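PDB 4LIH: gamma-glutamyl-gamma-aminobutyraldehyde dehydrogenase from Burkholderia cenocepacia, which probably oxidises aldehydes to carboxylic acids with NAD(P)+ as cofactor, gamma-glutamyl-gamma-aminobutyraldehyde being the substrate its name implies. Local coordinates for residues R91-L96 and A140-K145; L160-V166 and Y493-T499; G167-V173 and N194-P200. Numbering follows the deposited sequence.

Contact 1: residues R91-L96 and A140-K145; sequences RKAVLL and AEAIDK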
ATOM      1  N   ARG A  91       8.710  14.474  16.146  1.00 10.15           N
ATOM      2  CA  ARG A  91       9.520  14.964  15.007  1.00 10.05           C
ATOM      3  C   ARG A  91       8.690  15.792  14.023  1.00  9.58           C
ATOM      4  O   ARG A  91       9.145  16.759  13.501  1.00  9.25           O
ATOM      5  CB  ARG A  91      10.118  13.824  14.174  1.00 10.48           C
ATOM      6  CG  ARG A  91      11.344  13.222  14.778  1.00 11.10           C
ATOM      7  CD  ARG A  91      12.231  12.629  13.696  1.00 11.33           C
ATOM      8  NE  ARG A  91      11.533  11.595  12.986  1.00 11.60           N
ATOM      9  CZ  ARG A  91      11.229  10.396  13.450  1.00 12.34           C
ATOM     10  NH1 ARG A  91      11.605   9.993  14.672  1.00 13.23           N
ATOM     11  NH2 ARG A  91      10.574   9.578  12.680  1.00 12.42           N
ATOM     12  N   LYS A  92       7.467  15.366  13.785  1.00  9.37           N
ATOM     13  CA  LYS A  92       6.563  16.110  12.904  1.00  9.33           C
ATOM     14  C   LYS A  92       6.359  17.523  13.468  1.00  9.48           C
ATOM     15  O   LYS A  92       6.340  18.486  12.698  1.00  9.39           O
ATOM     16  CB  LYS A  92       5.219  15.425  12.767  1.00  9.31           C
ATOM     17  CG  LYS A  92       4.145  16.329  12.199  1.00  9.32           C
ATOM     18  CD  LYS A  92       2.802  15.590  12.020  1.00  9.28           C
ATOM     19  CE  LYS A  92       2.182  15.080  13.315  1.00  9.32           C
ATOM     20  NZ  LYS A  92       0.763  14.714  13.101  1.00  9.24           N
ATOM     21  N   ALA A  93       6.213  17.630  14.788  1.00  9.65           N
ATOM     22  CA  ALA A  93       5.941  18.938  15.379  1.00  9.88           C
ATOM     23  C   ALA A  93       7.143  19.888  15.190  1.00 10.01           C
ATOM     24  O   ALA A  93       6.955  21.034  14.805  1.00 10.13           O
ATOM     25  CB  ALA A  93       5.565  18.829  16.850  1.00 10.09           C
ATOM     26  N   VAL A  94       8.355  19.402  15.416  1.00 10.11           N
ATOM     27  CA  VAL A  94       9.567  20.221  15.178  1.00 10.40           C
ATOM     28  C   VAL A  94       9.694  20.662  13.716  1.00 10.36           C
ATOM     29  O   VAL A  94       9.919  21.825  13.454  1.00 10.48           O
ATOM     30  CB  VAL A  94      10.838  19.510  15.670  1.00 10.49           C
ATOM     31  CG1 VAL A  94      12.099  20.249  15.265  1.00 10.61           C
ATOM     32  CG2 VAL A  94      10.782  19.335  17.180  1.00 10.66           C
ATOM     33  N   LEU A  95       9.526  19.740  12.774  1.00 10.36           N
ATOM     34  CA  LEU A  95       9.640  20.085  11.371  1.00 10.25           C
ATOM     35  C   LEU A  95       8.561  21.088  10.930  1.00 10.23           C
ATOM     36  O   LEU A  95       8.855  22.022  10.204  1.00  9.81           O
ATOM     37  CB  LEU A  95       9.657  18.831  10.483  1.00 10.22           C
ATOM     38  CG  LEU A  95      10.847  17.907  10.715  1.00 10.32           C
ATOM     39  CD1 LEU A  95      10.562  16.561  10.044  1.00 10.48           C
ATOM     40  CD2 LEU A  95      12.141  18.533  10.191  1.00 10.35           C
ATOM     41  N   LEU A  96       7.324  20.913  11.378  1.00 10.45           N
ATOM     42  CA  LEU A  96       6.304  21.933  11.158  1.00 10.81           C
ATOM     43  C   LEU A  96       6.716  23.322  11.683  1.00 11.44           C
ATOM     44  O   LEU A  96       6.496  24.344  10.998  1.00 11.65           O
ATOM     45  CB  LEU A  96       4.929  21.498  11.737  1.00 10.88           C
ATOM     46  CG  LEU A  96       4.249  20.333  11.013  1.00 10.72           C
ATOM     47  CD1 LEU A  96       2.843  20.048  11.611  1.00 10.71           C
ATOM     48  CD2 LEU A  96       4.134  20.689   9.589  1.00 10.63           C
ATOM     49  N   ALA A 140       6.929  16.020   7.043  1.00  8.10           N
ATOM     50  CA  ALA A 140       6.596  16.048   8.449  1.00  8.31           C
ATOM     51  C   ALA A 140       5.246  15.389   8.634  1.00  8.43           C
ATOM     52  O   ALA A 140       5.053  14.518   9.503  1.00  8.59           O
ATOM     53  CB  ALA A 140       6.530  17.480   8.957  1.00  8.40           C
ATOM     54  N   GLU A 141       4.302  15.800   7.802  1.00  8.45           N
ATOM     55  CA  GLU A 141       2.921  15.307   7.913  1.00  8.60           C
ATOM     56  C   GLU A 141       2.804  13.833   7.503  1.00  8.63           C
ATOM     57  O   GLU A 141       1.842  13.176   7.838  1.00  8.72           O
ATOM     58  CB  GLU A 141       2.013  16.139   7.010  1.00  8.62           C
ATOM     59  CG  GLU A 141       1.700  17.535   7.515  1.00  8.75           C
ATOM     60  CD  GLU A 141       0.911  18.368   6.500  1.00  8.83           C
ATOM     61  OE1 GLU A 141       0.846  17.991   5.324  1.00  8.80           O
ATOM     62  OE2 GLU A 141       0.309  19.399   6.864  1.00  9.00           O
ATOM     63  N   ALA A 142       3.759  13.329   6.734  1.00  8.77           N
ATOM     64  CA  ALA A 142       3.746  11.909   6.335  1.00  8.90           C
ATOM     65  C   ALA A 142       4.309  10.949   7.390  1.00  9.07           C
ATOM     66  O   ALA A 142       3.991   9.757   7.343  1.00  8.97           O
ATOM     67  CB  ALA A 142       4.502  11.755   5.042  1.00  8.80           C
ATOM     68  N   ILE A 143       5.122  11.457   8.318  1.00  9.37           N
ATOM     69  CA  ILE A 143       5.874  10.643   9.286  1.00  9.76           C
ATOM     70  C   ILE A 143       5.009   9.686  10.059  1.00  9.72           C
ATOM     71  O   ILE A 143       5.460   8.558  10.423  1.00  9.66           O
ATOM     72  CB  ILE A 143       6.597  11.500  10.396  1.00 10.22           C
ATOM     73  CG1 ILE A 143       7.798  12.261   9.856  1.00 10.47           C
ATOM     74  CG2 ILE A 143       7.162  10.605  11.506  1.00 10.43           C
ATOM     75  CD1 ILE A 143       8.308  13.298  10.859  1.00 10.63           C
ATOM     76  N   ASP A 144       3.803  10.136  10.393  1.00  9.67           N
ATOM     77  CA  ASP A 144       2.904   9.343  11.282  1.00  9.67           C
ATOM     78  C   ASP A 144       1.710   8.770  10.558  1.00  9.82           C
ATOM     79  O   ASP A 144       0.719   8.427  11.205  1.00  9.68           O
ATOM     80  CB  ASP A 144       2.524  10.141  12.550  1.00  9.57           C
ATOM     81  CG  ASP A 144       1.673  11.381  12.280  1.00  9.54           C
ATOM     82  OD1 ASP A 144       1.621  11.854  11.143  1.00  9.25           O
ATOM     83  OD2 ASP A 144       1.020  11.891  13.243  1.00  9.57           O
ATOM     84  N   LYS A 145       1.809   8.634   9.206  1.00  9.82           N
ATOM     85  CA  LYS A 145       0.713   8.107   8.394  1.00 10.04           C
ATOM     86  C   LYS A 145       1.036   6.763   7.705  1.00 10.24           C
ATOM     87  O   LYS A 145       0.124   6.025   7.282  1.00 10.75           O
ATOM     88  CB  LYS A 145       0.285   9.099   7.292  1.00  9.93           C
ATOM     89  CG  LYS A 145       0.016  10.544   7.714  1.00 10.05           C
ATOM     90  CD  LYS A 145      -1.108  10.653   8.677  1.00 10.08           C
ATOM     91  CE  LYS A 145      -1.458  12.089   9.048  1.00 10.06           C
ATOM     92  NZ  LYS A 145      -0.303  12.812   9.608  1.00 10.15           N
TER
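Lys92 gives up more area than any other residue here, its side chain lying along the C-terminal part of the other helix and the turn after it. Its CG sits 3.4 Å from Ala140 O and its CD 4.1 Å from Glu141 CA, so the methylene chain packs on backbone while NZ reaches Asp144 OD2 at 2.8 Å in a salt bridge. Asp144 OD1 takes Lys145 NZ at 2.6 Å; this aspartate, with Glu141 of the second subunit, which salt-bridges both lysines, lets Lys92 NZ and Lys145 NZ sit 4.1 Å apart. The network lies where helix 121-142 meets helix 88-104, at a subunit interface of the tetramer, and Glu141 here returns the bridges to that subunit. Ile143 fills the apolar side, its CD1 4.0 Å from Leu95 CD1 and 3.7 Å from Lys92 N, and it also touches Ala191 of helix 178-191. Small Ala140 allows close approach: its CB meets Leu95 CB at 3.7 Å and Leu96 CD2 at 4.1 Å.

Contact 2: residues L160-V166 and Y493-T499; sequences LVTREPV and YTELKST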
ATOM      1  N   LEU A 160       7.991  -9.143  10.322  1.00  8.54           N
ATOM      2  CA  LEU A 160       7.817  -7.680  10.228  1.00  8.53           C
ATOM      3  C   LEU A 160       8.817  -7.125   9.222  1.00  8.53           C
ATOM      4  O   LEU A 160       9.967  -7.589   9.117  1.00  8.75           O
ATOM      5  CB  LEU A 160       8.078  -7.010  11.601  1.00  8.54           C
ATOM      6  CG  LEU A 160       7.424  -7.530  12.898  1.00  8.64           C
ATOM      7  CD1 LEU A 160       7.791  -6.646  14.101  1.00  8.72           C
ATOM      8  CD2 LEU A 160       5.924  -7.663  12.761  1.00  8.64           C
ATOM      9  N   VAL A 161       8.386  -6.177   8.434  1.00  8.43           N
ATOM     10  CA  VAL A 161       9.282  -5.501   7.551  1.00  8.49           C
ATOM     11  C   VAL A 161       9.158  -4.013   7.840  1.00  8.59           C
ATOM     12  O   VAL A 161       8.077  -3.417   7.651  1.00  8.36           O
ATOM     13  CB  VAL A 161       8.945  -5.791   6.101  1.00  8.41           C
ATOM     14  CG1 VAL A 161       9.907  -5.063   5.182  1.00  8.40           C
ATOM     15  CG2 VAL A 161       8.942  -7.283   5.868  1.00  8.47           C
ATOM     16  N   THR A 162      10.236  -3.437   8.357  1.00  8.70           N
ATOM     17  CA  THR A 162      10.235  -2.016   8.782  1.00  8.84           C
ATOM     18  C   THR A 162      11.298  -1.220   8.029  1.00  9.17           C
ATOM     19  O   THR A 162      12.129  -1.781   7.304  1.00  9.11           O
ATOM     20  CB  THR A 162      10.416  -1.940  10.319  1.00  8.85           C
ATOM     21  OG1 THR A 162      11.605  -2.628  10.718  1.00  8.76           O
ATOM     22  CG2 THR A 162       9.273  -2.685  10.983  1.00  8.81           C
ATOM     23  N   ARG A 163      11.227   0.092   8.168  1.00  9.51           N
ATOM     24  CA  ARG A 163      12.233   1.001   7.635  1.00  9.80           C
ATOM     25  C   ARG A 163      12.917   1.714   8.783  1.00  9.77           C
ATOM     26  O   ARG A 163      12.247   2.152   9.705  1.00  9.60           O
ATOM     27  CB  ARG A 163      11.578   1.989   6.674  1.00 10.26           C
ATOM     28  CG  ARG A 163      11.439   1.420   5.249  1.00 10.76           C
ATOM     29  CD  ARG A 163      10.892   2.445   4.253  1.00 11.25           C
ATOM     30  NE  ARG A 163      10.802   1.814   2.933  1.00 11.87           N
ATOM     31  CZ  ARG A 163      11.838   1.551   2.134  1.00 12.39           C
ATOM     32  NH1 ARG A 163      13.073   1.924   2.442  1.00 12.34           N
ATOM     33  NH2 ARG A 163      11.633   0.927   0.994  1.00 13.12           N
ATOM     34  N   GLU A 164      14.246   1.833   8.715  1.00  9.53           N
ATOM     35  CA  GLU A 164      14.994   2.618   9.689  1.00  9.54           C
ATOM     36  C   GLU A 164      15.863   3.673   8.989  1.00  9.18           C
ATOM     37  O   GLU A 164      16.385   3.453   7.883  1.00  9.32           O
ATOM     38  CB  GLU A 164      15.919   1.696  10.546  1.00  9.86           C
ATOM     39  CG  GLU A 164      15.151   0.569  11.241  1.00 10.16           C
ATOM     40  CD  GLU A 164      16.011  -0.420  12.033  1.00 10.44           C
ATOM     41  OE1 GLU A 164      17.234  -0.603  11.783  1.00 10.57           O
ATOM     42  OE2 GLU A 164      15.409  -1.130  12.882  1.00 10.90           O
ATOM     43  N   PRO A 165      16.049   4.815   9.627  1.00  8.89           N
ATOM     44  CA  PRO A 165      17.013   5.778   9.104  1.00  8.69           C
ATOM     45  C   PRO A 165      18.401   5.205   8.886  1.00  8.63           C
ATOM     46  O   PRO A 165      18.860   4.333   9.654  1.00  8.50           O
ATOM     47  CB  PRO A 165      17.035   6.872  10.155  1.00  8.81           C
ATOM     48  CG  PRO A 165      16.549   6.223  11.388  1.00  8.91           C
ATOM     49  CD  PRO A 165      15.552   5.181  10.963  1.00  8.94           C
ATOM     50  N   VAL A 166      19.060   5.682   7.831  1.00  8.41           N
ATOM     51  CA  VAL A 166      20.367   5.111   7.406  1.00  8.46           C
ATOM     52  C   VAL A 166      21.483   5.635   8.367  1.00  8.51           C
ATOM     53  O   VAL A 166      22.493   4.958   8.640  1.00  8.79           O
ATOM     54  CB  VAL A 166      20.578   5.376   5.870  1.00  8.41           C
ATOM     55  CG1 VAL A 166      20.859   6.821   5.584  1.00  8.40           C
ATOM     56  CG2 VAL A 166      21.655   4.512   5.242  1.00  8.46           C
ATOM     57  N   TYR A 493      16.958   7.274   2.120  1.00  9.56           N
ATOM     58  CA  TYR A 493      17.457   7.727   3.436  1.00  9.04           C
ATOM     59  C   TYR A 493      17.119   6.730   4.548  1.00  8.89           C
ATOM     60  O   TYR A 493      17.296   7.058   5.764  1.00  8.79           O
ATOM     61  CB  TYR A 493      16.809   9.079   3.751  1.00  8.80           C
ATOM     62  CG  TYR A 493      17.074  10.146   2.703  1.00  8.59           C
ATOM     63  CD1 TYR A 493      18.379  10.488   2.340  1.00  8.46           C
ATOM     64  CD2 TYR A 493      16.033  10.792   2.065  1.00  8.36           C
ATOM     65  CE1 TYR A 493      18.628  11.454   1.381  1.00  8.40           C
ATOM     66  CE2 TYR A 493      16.273  11.714   1.071  1.00  8.32           C
ATOM     67  CZ  TYR A 493      17.567  12.066   0.746  1.00  8.28           C
ATOM     68  OH  TYR A 493      17.818  12.997  -0.214  1.00  8.23           O
ATOM     69  N   THR A 494      16.568   5.563   4.146  1.00  8.64           N
ATOM     70  CA  THR A 494      16.207   4.476   5.050  1.00  8.61           C
ATOM     71  C   THR A 494      16.744   3.145   4.528  1.00  8.45           C
ATOM     72  O   THR A 494      17.051   3.017   3.343  1.00  8.64           O
ATOM     73  CB  THR A 494      14.664   4.339   5.232  1.00  8.59           C
ATOM     74  OG1 THR A 494      14.049   4.116   3.971  1.00  8.57           O
ATOM     75  CG2 THR A 494      14.073   5.599   5.786  1.00  8.70           C
ATOM     76  N   GLU A 495      16.826   2.162   5.426  1.00  8.37           N
ATOM     77  CA  GLU A 495      17.028   0.771   5.090  1.00  8.26           C
ATOM     78  C   GLU A 495      15.806  -0.038   5.488  1.00  8.05           C
ATOM     79  O   GLU A 495      15.146   0.251   6.489  1.00  7.84           O
ATOM     80  CB  GLU A 495      18.218   0.193   5.827  1.00  8.58           C
ATOM     81  CG  GLU A 495      19.507   0.952   5.598  1.00  8.82           C
ATOM     82  CD  GLU A 495      20.176   0.593   4.286  1.00  9.09           C
ATOM     83  OE1 GLU A 495      21.234   1.221   4.016  1.00  9.45           O
ATOM     84  OE2 GLU A 495      19.692  -0.321   3.532  1.00  9.12           O
ATOM     85  N   LEU A 496      15.552  -1.070   4.701  1.00  7.84           N
ATOM     86  CA  LEU A 496      14.622  -2.113   5.067  1.00  7.85           C
ATOM     87  C   LEU A 496      15.257  -3.125   5.976  1.00  7.94           C
ATOM     88  O   LEU A 496      16.439  -3.524   5.827  1.00  7.88           O
ATOM     89  CB  LEU A 496      14.086  -2.863   3.815  1.00  7.82           C
ATOM     90  CG  LEU A 496      13.189  -2.008   2.889  1.00  7.77           C
ATOM     91  CD1 LEU A 496      13.214  -2.502   1.441  1.00  7.81           C
ATOM     92  CD2 LEU A 496      11.763  -2.054   3.367  1.00  7.80           C
ATOM     93  N   LYS A 497      14.423  -3.583   6.884  1.00  8.00           N
ATOM     94  CA  LYS A 497      14.758  -4.656   7.784  1.00  8.08           C
ATOM     95  C   LYS A 497      13.597  -5.657   7.810  1.00  8.07           C
ATOM     96  O   LYS A 497      12.477  -5.255   8.030  1.00  8.06           O
ATOM     97  CB  LYS A 497      15.031  -4.111   9.202  1.00  8.10           C
ATOM     98  CG  LYS A 497      15.283  -5.242  10.230  1.00  8.17           C
ATOM     99  CD  LYS A 497      15.546  -4.649  11.627  1.00  8.23           C
ATOM    100  CE  LYS A 497      16.937  -4.032  11.794  1.00  8.28           C
ATOM    101  NZ  LYS A 497      17.040  -3.446  13.152  1.00  8.36           N
ATOM    102  N   SER A 498      13.912  -6.935   7.601  1.00  8.09           N
ATOM    103  CA  SER A 498      13.032  -8.050   7.857  1.00  8.21           C
ATOM    104  C   SER A 498      13.360  -8.618   9.255  1.00  8.45           C
ATOM    105  O   SER A 498      14.511  -8.993   9.511  1.00  8.52           O
ATOM    106  CB  SER A 498      13.236  -9.117   6.766  1.00  8.17           C
ATOM    107  OG  SER A 498      12.725  -8.668   5.499  1.00  8.04           O
ATOM    108  N   THR A 499      12.373  -8.632  10.156  1.00  8.64           N
ATOM    109  CA  THR A 499      12.491  -9.279  11.448  1.00  8.90           C
ATOM    110  C   THR A 499      11.606 -10.540  11.475  1.00  9.09           C
ATOM    111  O   THR A 499      10.395 -10.445  11.338  1.00  8.99           O
ATOM    112  CB  THR A 499      12.093  -8.321  12.582  1.00  8.94           C
ATOM    113  OG1 THR A 499      12.870  -7.112  12.503  1.00  9.02           O
ATOM    114  CG2 THR A 499      12.369  -8.980  13.925  1.00  9.17           C
TER
HETATM  115  O   HOH W   1      11.499  -5.460  10.789  1.00 11.68           O
HETATM  116  O   HOH W   2      15.853   1.625   1.337  1.00 11.19           O
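Tyr493 leads in with its backbone, its O accepting Val166 N at 3.0 Å, while the ring turns away to pack on helix 178-191 and strand 246-250. At Thr494 the side chain takes over: OG1 accepts Arg163 NH1 at 2.8 Å, and water 2 joins that same NH1 to Thr494 O. Glu495 pairs with Glu164 through two backbone bonds, Glu495 N to Glu164 O at 2.8 Å and Glu164 N to Glu495 O at 2.9 Å; its carboxylate is held by Arg270 and by Arg483 of the third subunit. The pairing is antiparallel, and these strands form the arm typical of tetrameric aldehyde dehydrogenases, projecting from the body into the neighbouring subunits. Leu496 CD2 meets Val161 CG1 at 4.0 Å and lies over one face of the Arg163 guanidinium. On the opposite face of the sheet, Lys497 NZ salt-bridges Glu164 OE2 at 2.8 Å and also bonds Leu453 O of the third subunit, whose Tyr476 OH is hydrogen-bonded to Glu164 OE1. Ser498 and Thr499 extend the sheet by parallel pairing with a strand of that subunit. Thr499 N meets Leu160 O at 2.8 Å, and water 1 links Thr499 OG1 with Thr162 OG1 and Lys497 O.

Contact 3: residues G167-V173 and N194-P200; sequences GVVAAVV and NSVVLKP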
ATOM      1  N   GLY A 167      21.271   6.811   8.917  1.00  8.33           N
ATOM      2  CA  GLY A 167      22.258   7.451   9.845  1.00  8.42           C
ATOM      3  C   GLY A 167      22.658   8.862   9.451  1.00  8.34           C
ATOM      4  O   GLY A 167      21.923   9.824   9.685  1.00  8.21           O
ATOM      5  N   VAL A 168      23.879   9.008   8.937  1.00  8.33           N
ATOM      6  CA  VAL A 168      24.362  10.301   8.532  1.00  8.30           C
ATOM      7  C   VAL A 168      24.229  10.496   7.016  1.00  8.29           C
ATOM      8  O   VAL A 168      24.812   9.713   6.191  1.00  8.36           O
ATOM      9  CB  VAL A 168      25.843  10.546   8.960  1.00  8.35           C
ATOM     10  CG1 VAL A 168      26.322  11.854   8.379  1.00  8.28           C
ATOM     11  CG2 VAL A 168      26.012  10.524  10.501  1.00  8.45           C
ATOM     12  N   VAL A 169      23.481  11.542   6.638  1.00  8.27           N
ATOM     13  CA  VAL A 169      23.220  11.859   5.215  1.00  8.23           C
ATOM     14  C   VAL A 169      23.939  13.135   4.819  1.00  8.36           C
ATOM     15  O   VAL A 169      23.824  14.130   5.513  1.00  8.36           O
ATOM     16  CB  VAL A 169      21.719  12.031   4.967  1.00  8.13           C
ATOM     17  CG1 VAL A 169      21.441  12.450   3.552  1.00  8.12           C
ATOM     18  CG2 VAL A 169      20.962  10.733   5.280  1.00  8.12           C
ATOM     19  N   ALA A 170      24.746  13.057   3.758  1.00  8.49           N
ATOM     20  CA  ALA A 170      25.365  14.209   3.136  1.00  8.57           C
ATOM     21  C   ALA A 170      24.499  14.607   1.963  1.00  8.60           C
ATOM     22  O   ALA A 170      24.073  13.754   1.208  1.00  8.65           O
ATOM     23  CB  ALA A 170      26.788  13.883   2.698  1.00  8.65           C
ATOM     24  N   ALA A 171      24.194  15.882   1.856  1.00  8.79           N
ATOM     25  CA  ALA A 171      23.513  16.439   0.673  1.00  8.98           C
ATOM     26  C   ALA A 171      24.320  17.568   0.027  1.00  9.29           C
ATOM     27  O   ALA A 171      24.638  18.566   0.677  1.00  9.48           O
ATOM     28  CB  ALA A 171      22.162  16.929   1.075  1.00  9.04           C
ATOM     29  N   VAL A 172      24.628  17.406  -1.258  1.00  9.56           N
ATOM     30  CA  VAL A 172      25.355  18.384  -2.043  1.00  9.91           C
ATOM     31  C   VAL A 172      24.396  18.881  -3.114  1.00 10.21           C
ATOM     32  O   VAL A 172      23.927  18.087  -3.938  1.00 10.33           O
ATOM     33  CB  VAL A 172      26.586  17.739  -2.711  1.00  9.93           C
ATOM     34  CG1 VAL A 172      27.349  18.748  -3.573  1.00  9.96           C
ATOM     35  CG2 VAL A 172      27.492  17.077  -1.672  1.00 10.02           C
ATOM     36  N   VAL A 173      24.059  20.164  -3.068  1.00 10.59           N
ATOM     37  CA  VAL A 173      23.018  20.698  -3.924  1.00 10.88           C
ATOM     38  C   VAL A 173      23.491  21.858  -4.779  1.00 10.69           C
ATOM     39  O   VAL A 173      24.504  22.463  -4.468  1.00 10.52           O
ATOM     40  CB  VAL A 173      21.783  21.085  -3.085  1.00 11.35           C
ATOM     41  CG1 VAL A 173      21.238  19.849  -2.386  1.00 11.68           C
ATOM     42  CG2 VAL A 173      22.168  22.127  -2.075  1.00 11.54           C
ATOM     43  N   ASN A 194      17.263  10.816  10.194  1.00  8.58           N
ATOM     44  CA  ASN A 194      18.686  11.053   9.914  1.00  8.67           C
ATOM     45  C   ASN A 194      19.270  12.384  10.400  1.00  8.82           C
ATOM     46  O   ASN A 194      18.559  13.375  10.601  1.00  8.66           O
ATOM     47  CB  ASN A 194      18.962  10.896   8.438  1.00  8.62           C
ATOM     48  CG  ASN A 194      18.475   9.590   7.902  1.00  8.56           C
ATOM     49  OD1 ASN A 194      19.080   8.543   8.140  1.00  8.68           O
ATOM     50  ND2 ASN A 194      17.382   9.634   7.140  1.00  8.60           N
ATOM     51  N   SER A 195      20.586  12.368  10.630  1.00  9.00           N
ATOM     52  CA  SER A 195      21.395  13.574  10.713  1.00  9.28           C
ATOM     53  C   SER A 195      21.863  13.955   9.322  1.00  9.24           C
ATOM     54  O   SER A 195      22.159  13.074   8.469  1.00  9.22           O
ATOM     55  CB  SER A 195      22.572  13.350  11.631  1.00  9.48           C
ATOM     56  OG  SER A 195      22.093  13.154  12.914  1.00  9.66           O
ATOM     57  N   VAL A 196      21.887  15.249   9.083  1.00  9.27           N
ATOM     58  CA  VAL A 196      22.245  15.804   7.779  1.00  9.20           C
ATOM     59  C   VAL A 196      23.427  16.788   7.825  1.00  9.32           C
ATOM     60  O   VAL A 196      23.491  17.694   8.677  1.00  9.36           O
ATOM     61  CB  VAL A 196      21.022  16.470   7.133  1.00  9.15           C
ATOM     62  CG1 VAL A 196      21.384  17.212   5.828  1.00  9.09           C
ATOM     63  CG2 VAL A 196      19.975  15.407   6.862  1.00  8.98           C
ATOM     64  N   VAL A 197      24.339  16.591   6.879  1.00  9.34           N
ATOM     65  CA  VAL A 197      25.367  17.568   6.537  1.00  9.60           C
ATOM     66  C   VAL A 197      25.088  18.045   5.108  1.00  9.66           C
ATOM     67  O   VAL A 197      25.204  17.295   4.124  1.00  9.51           O
ATOM     68  CB  VAL A 197      26.756  16.984   6.713  1.00  9.62           C
ATOM     69  CG1 VAL A 197      27.812  18.068   6.515  1.00  9.76           C
ATOM     70  CG2 VAL A 197      26.874  16.375   8.123  1.00  9.78           C
ATOM     71  N   LEU A 198      24.671  19.299   5.015  1.00  9.94           N
ATOM     72  CA  LEU A 198      24.366  19.920   3.741  1.00 10.04           C
ATOM     73  C   LEU A 198      25.535  20.813   3.256  1.00 10.07           C
ATOM     74  O   LEU A 198      26.076  21.611   4.016  1.00 10.18           O
ATOM     75  CB  LEU A 198      23.117  20.746   3.866  1.00 10.37           C
ATOM     76  CG  LEU A 198      22.612  21.596   2.695  1.00 10.74           C
ATOM     77  CD1 LEU A 198      21.985  20.715   1.678  1.00 11.00           C
ATOM     78  CD2 LEU A 198      21.583  22.580   3.251  1.00 11.12           C
ATOM     79  N   LYS A 199      25.898  20.645   1.995  1.00  9.97           N
ATOM     80  CA  LYS A 199      26.963  21.393   1.347  1.00  9.95           C
ATOM     81  C   LYS A 199      26.311  22.138   0.193  1.00  9.88           C
ATOM     82  O   LYS A 199      26.102  21.571  -0.888  1.00  9.54           O
ATOM     83  CB  LYS A 199      28.069  20.466   0.863  1.00 10.21           C
ATOM     84  CG  LYS A 199      29.476  21.082   0.899  1.00 10.62           C
ATOM     85  CD  LYS A 199      29.634  22.298  -0.009  1.00 10.64           C
ATOM     86  CE  LYS A 199      29.754  21.898  -1.460  1.00 10.76           C
ATOM     87  NZ  LYS A 199      29.882  23.028  -2.417  1.00 10.71           N
ATOM     88  N   PRO A 200      25.956  23.407   0.412  1.00  9.92           N
ATOM     89  CA  PRO A 200      25.383  24.234  -0.645  1.00 10.03           C
ATOM     90  C   PRO A 200      26.443  24.635  -1.686  1.00 10.20           C
ATOM     91  O   PRO A 200      27.623  24.533  -1.392  1.00 10.24           O
ATOM     92  CB  PRO A 200      24.860  25.441   0.136  1.00 10.07           C
ATOM     93  CG  PRO A 200      25.810  25.557   1.291  1.00 10.11           C
ATOM     94  CD  PRO A 200      26.044  24.142   1.690  1.00 10.11           C
TER
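Six backbone hydrogen bonds zip Gly167-Val173 to Asn194-Pro200 in parallel register, the shortest being Val169 N to Ser195 O at 2.7 Å and Lys199 N to Ala171 O at 2.8 Å. These are the two strands of a beta-alpha-beta crossover through helix 178-191, part of the Rossmann-like dinucleotide-binding domain of the aldehyde dehydrogenase family. Val197 sits mid-way, its N giving to Val169 O and its O receiving Ala171 N, both at 2.9 Å. The zip loosens at the far end, where Val173 N to Lys199 O is a weak bond of 3.3 Å. At the near end a side chain takes a backbone role: Asn194 OD1 accepts Gly167 N at 2.9 Å, while its ND2 bonds Ala189 O and Tyr493 O. Gly167 has phi 127° and psi -106°, where a CB would collide with the preceding carbonyl.

Val169, Ala171, Val196 and Leu198 share the face packed against helix 178-191, with Val169 CB 4.2 Å from Val196 CG2; strand 225-227 pairs along the other edge of 195-199. Val168, Ser195 and Val197 face helix 64-80. Lys199 NZ bonds Gly230 O and Ala231 O, and Leu198 CD1 lies 3.8 Å from Ala171 CB and 4.0 Å from Val173 CG2.

How the contacts relate
From the N terminus, contact 1 closes first: an almost wholly helical excursion brings the C-terminal part of helix 121-142 back to helix 88-104. It is complete before strand 157-172 begins. That strand serves both remaining contacts, its earlier part for contact 2 and its later part for contact 3. Contact 3 closes soon, after the single helix 178-191, whereas contact 2 waits for the chain's closing strand, 494-502, so the small loop falls within the large one. The two meet at Asn194, whose ND2 lies 2.9 Å from Tyr493 O, joining the projecting arm to the core sheet. Contact 1 stays separate, its nearest atoms about 7 Å from contact 2 and about 6 Å from contact 3.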